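Local coordinates for NikO protein (Streptomyces tendae, PDB 4FQD) that transfers the enolpyruvyl group of phosphoenolpyruvate to its acceptor, an essential step in the biosynthesis of the antibiotic nikkomycin, at the interface of chains A and B. Coordinates in Å, arbitrary orientation; residue numbers count along the deposited sequence, not the author numbering. Chains: chain A/B, NikO protein.

The interface of chains A and B. Residues chain A 383-386, 388; chain B 182-186.
A:Asp385, in extended conformation at the end of strand 382-385 where the chain turns towards strand 388-393, meets a loop of chain B in which B:Asn183 is extended and B:Lys184 to B:Leu186 coil into a single helix-like turn. The carboxylate of A:Asp385 reaches over to the start of this turn: OD2, through its anti lone pair, takes the backbone N-H of B:Lys184 at 2.6 Å, in a nearly straight bond. CG of A:Asp385 stands anti to the backbone N (chi1 -165°), which sends the carboxylate past the amide of B:Asn183. The two side chains run in opposite directions, their flat groups stacked with planes 29° apart. In return, ND2 of B:Asn183 donates to the backbone O of A:Asp385 at 2.9 Å; that oxygen lies close to the amide plane, whereas the donor sits well above the carbonyl plane. The other end of the amide turns back to its own loop, where OD1 of B:Asn183 accepts the N-H of B:Leu186 at 2.8 Å, in the manner of a helix N-cap. Held at both ends, the amide has its rotation fixed. An alanine in place of B:Asn183 would probably leave the A:Asp385 carbonyl and the B:Leu186 N-H without these partners and let the turn relax. Apolar contacts flank the polar core. B:Ala185 CB rests 3.6 Å from CB of A:Asp385, and CG1 of A:Val388 packs 3.8 Å from CD1 of B:Leu186, while both methyls of A:Val388 also lie against the B:Asn183 amide. NZ of B:Lys184 stays 5.1 Å from OD2 of A:Asp385, too far for a salt bridge, though its charge may still favour an ionised carboxylate. This hairpin-to-loop patch, repeated with the chains exchanged by the two-fold axis, helps join the two NikO copies; the structure alone does not show whether this dimer forms in solution.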
ATOM      1  N   ALA A 383     -12.882  -1.451   9.192  1.00 16.81           N
ATOM      2  CA  ALA A 383     -12.823   0.001   9.295  1.00 15.14           C
ATOM      3  C   ALA A 383     -12.532   0.580   7.916  1.00 15.57           C
ATOM      4  O   ALA A 383     -11.641   0.105   7.212  1.00 15.87           O
ATOM      5  CB  ALA A 383     -11.760   0.426  10.293  1.00 13.43           C
ATOM      6  N   VAL A 384     -13.292   1.602   7.533  1.00 17.45           N
ATOM      7  CA  VAL A 384     -13.159   2.198   6.208  1.00 13.55           C
ATOM      8  C   VAL A 384     -12.932   3.706   6.275  1.00 16.41           C
ATOM      9  O   VAL A 384     -13.714   4.435   6.890  1.00 12.02           O
ATOM     10  CB  VAL A 384     -14.405   1.919   5.336  1.00 13.07           C
ATOM     11  CG1 VAL A 384     -14.342   2.712   4.038  1.00 12.40           C
ATOM     12  CG2 VAL A 384     -14.537   0.430   5.052  1.00 13.03           C
ATOM     13  N   ASP A 385     -11.857   4.165   5.643  1.00 13.76           N
ATOM     14  CA  ASP A 385     -11.599   5.591   5.494  1.00 14.78           C
ATOM     15  C   ASP A 385     -11.132   5.879   4.070  1.00 16.80           C
ATOM     16  O   ASP A 385      -9.982   5.604   3.719  1.00 12.37           O
ATOM     17  CB  ASP A 385     -10.555   6.072   6.508  1.00 14.10           C
ATOM     18  CG  ASP A 385     -10.520   7.588   6.641  1.00 18.54           C
ATOM     19  OD1 ASP A 385     -11.135   8.278   5.800  1.00 17.29           O
ATOM     20  OD2 ASP A 385      -9.873   8.092   7.584  1.00 12.14           O
ATOM     21  N   ASP A 386     -12.037   6.421   3.260  1.00 16.85           N
ATOM     22  CA  ASP A 386     -11.744   6.784   1.874  1.00 18.58           C
ATOM     23  C   ASP A 386     -11.291   5.583   1.037  1.00 19.56           C
ATOM     24  O   ASP A 386     -12.097   4.719   0.692  1.00 16.10           O
ATOM     25  CB  ASP A 386     -10.706   7.911   1.819  1.00 23.65           C
ATOM     26  CG  ASP A 386     -10.617   8.561   0.451  1.00 40.47           C
ATOM     27  OD1 ASP A 386     -11.631   8.553  -0.279  1.00 39.80           O
ATOM     28  OD2 ASP A 386      -9.533   9.081   0.109  1.00 34.77           O
ATOM     29  N   VAL A 388      -9.028   3.363   1.952  1.00 15.68           N
ATOM     30  CA  VAL A 388      -8.414   2.346   2.798  1.00 11.61           C
ATOM     31  C   VAL A 388      -9.435   1.508   3.560  1.00 11.60           C
ATOM     32  O   VAL A 388     -10.365   2.039   4.165  1.00 13.60           O
ATOM     33  CB  VAL A 388      -7.422   2.980   3.798  1.00 11.39           C
ATOM     34  CG1 VAL A 388      -6.878   1.933   4.764  1.00 11.68           C
ATOM     35  CG2 VAL A 388      -6.290   3.663   3.050  1.00 12.11           C
TER
ATOM     36  N   ARG B 182      -4.321  11.002   9.676  1.00 19.20           N
ATOM     37  CA  ARG B 182      -4.845  11.434   8.386  1.00 16.84           C
ATOM     38  C   ARG B 182      -5.885  10.440   7.885  1.00 12.99           C
ATOM     39  O   ARG B 182      -6.967  10.827   7.445  1.00 17.33           O
ATOM     40  CB  ARG B 182      -3.723  11.586   7.357  1.00 23.28           C
ATOM     41  CG  ARG B 182      -4.220  11.993   5.979  1.00 24.07           C
ATOM     42  CD  ARG B 182      -3.100  12.031   4.951  1.00 42.76           C
ATOM     43  NE  ARG B 182      -2.134  13.093   5.218  1.00 49.44           N
ATOM     44  CZ  ARG B 182      -0.886  12.883   5.622  1.00 42.35           C
ATOM     45  NH1 ARG B 182      -0.444  11.647   5.804  1.00 31.64           N
ATOM     46  NH2 ARG B 182      -0.076  13.912   5.840  1.00 34.85           N
ATOM     47  N   ASN B 183      -5.549   9.157   7.954  1.00 20.45           N
ATOM     48  CA  ASN B 183      -6.479   8.098   7.587  1.00 13.93           C
ATOM     49  C   ASN B 183      -6.788   7.210   8.788  1.00 11.66           C
ATOM     50  O   ASN B 183      -5.905   6.534   9.316  1.00 10.50           O
ATOM     51  CB  ASN B 183      -5.923   7.261   6.436  1.00 11.51           C
ATOM     52  CG  ASN B 183      -6.960   6.330   5.838  1.00 16.60           C
ATOM     53  OD1 ASN B 183      -7.239   5.261   6.380  1.00 14.23           O
ATOM     54  ND2 ASN B 183      -7.538   6.734   4.712  1.00 12.99           N
ATOM     55  N   LYS B 184      -8.047   7.218   9.214  1.00 17.41           N
ATOM     56  CA  LYS B 184      -8.454   6.522  10.431  1.00 13.99           C
ATOM     57  C   LYS B 184      -8.492   5.002  10.287  1.00 13.27           C
ATOM     58  O   LYS B 184      -8.297   4.277  11.261  1.00 16.88           O
ATOM     59  CB  LYS B 184      -9.799   7.063  10.918  1.00 10.81           C
ATOM     60  CG  LYS B 184      -9.697   8.473  11.473  1.00 19.61           C
ATOM     61  CD  LYS B 184     -11.018   9.212  11.417  1.00 21.72           C
ATOM     62  CE  LYS B 184     -10.895  10.582  12.065  1.00 30.01           C
ATOM     63  NZ  LYS B 184      -9.691  11.318  11.584  1.00 25.59           N
ATOM     64  N   ALA B 185      -8.739   4.523   9.072  1.00 12.64           N
ATOM     65  CA  ALA B 185      -8.720   3.089   8.813  1.00 11.49           C
ATOM     66  C   ALA B 185      -7.288   2.573   8.846  1.00 11.02           C
ATOM     67  O   ALA B 185      -7.003   1.532   9.438  1.00  8.87           O
ATOM     68  CB  ALA B 185      -9.368   2.777   7.474  1.00 12.75           C
ATOM     69  N   LEU B 186      -6.387   3.318   8.213  1.00 10.17           N
ATOM     70  CA  LEU B 186      -4.980   2.942   8.165  1.00 11.54           C
ATOM     71  C   LEU B 186      -4.299   3.251   9.493  1.00 11.89           C
ATOM     72  O   LEU B 186      -3.244   2.693   9.802  1.00 12.12           O
ATOM     73  CB  LEU B 186      -4.268   3.681   7.031  1.00 12.59           C
ATOM     74  CG  LEU B 186      -2.949   3.067   6.559  1.00 17.00           C
ATOM     75  CD1 LEU B 186      -3.203   1.751   5.835  1.00  8.21           C
ATOM     76  CD2 LEU B 186      -2.181   4.034   5.672  1.00 11.76           C
TER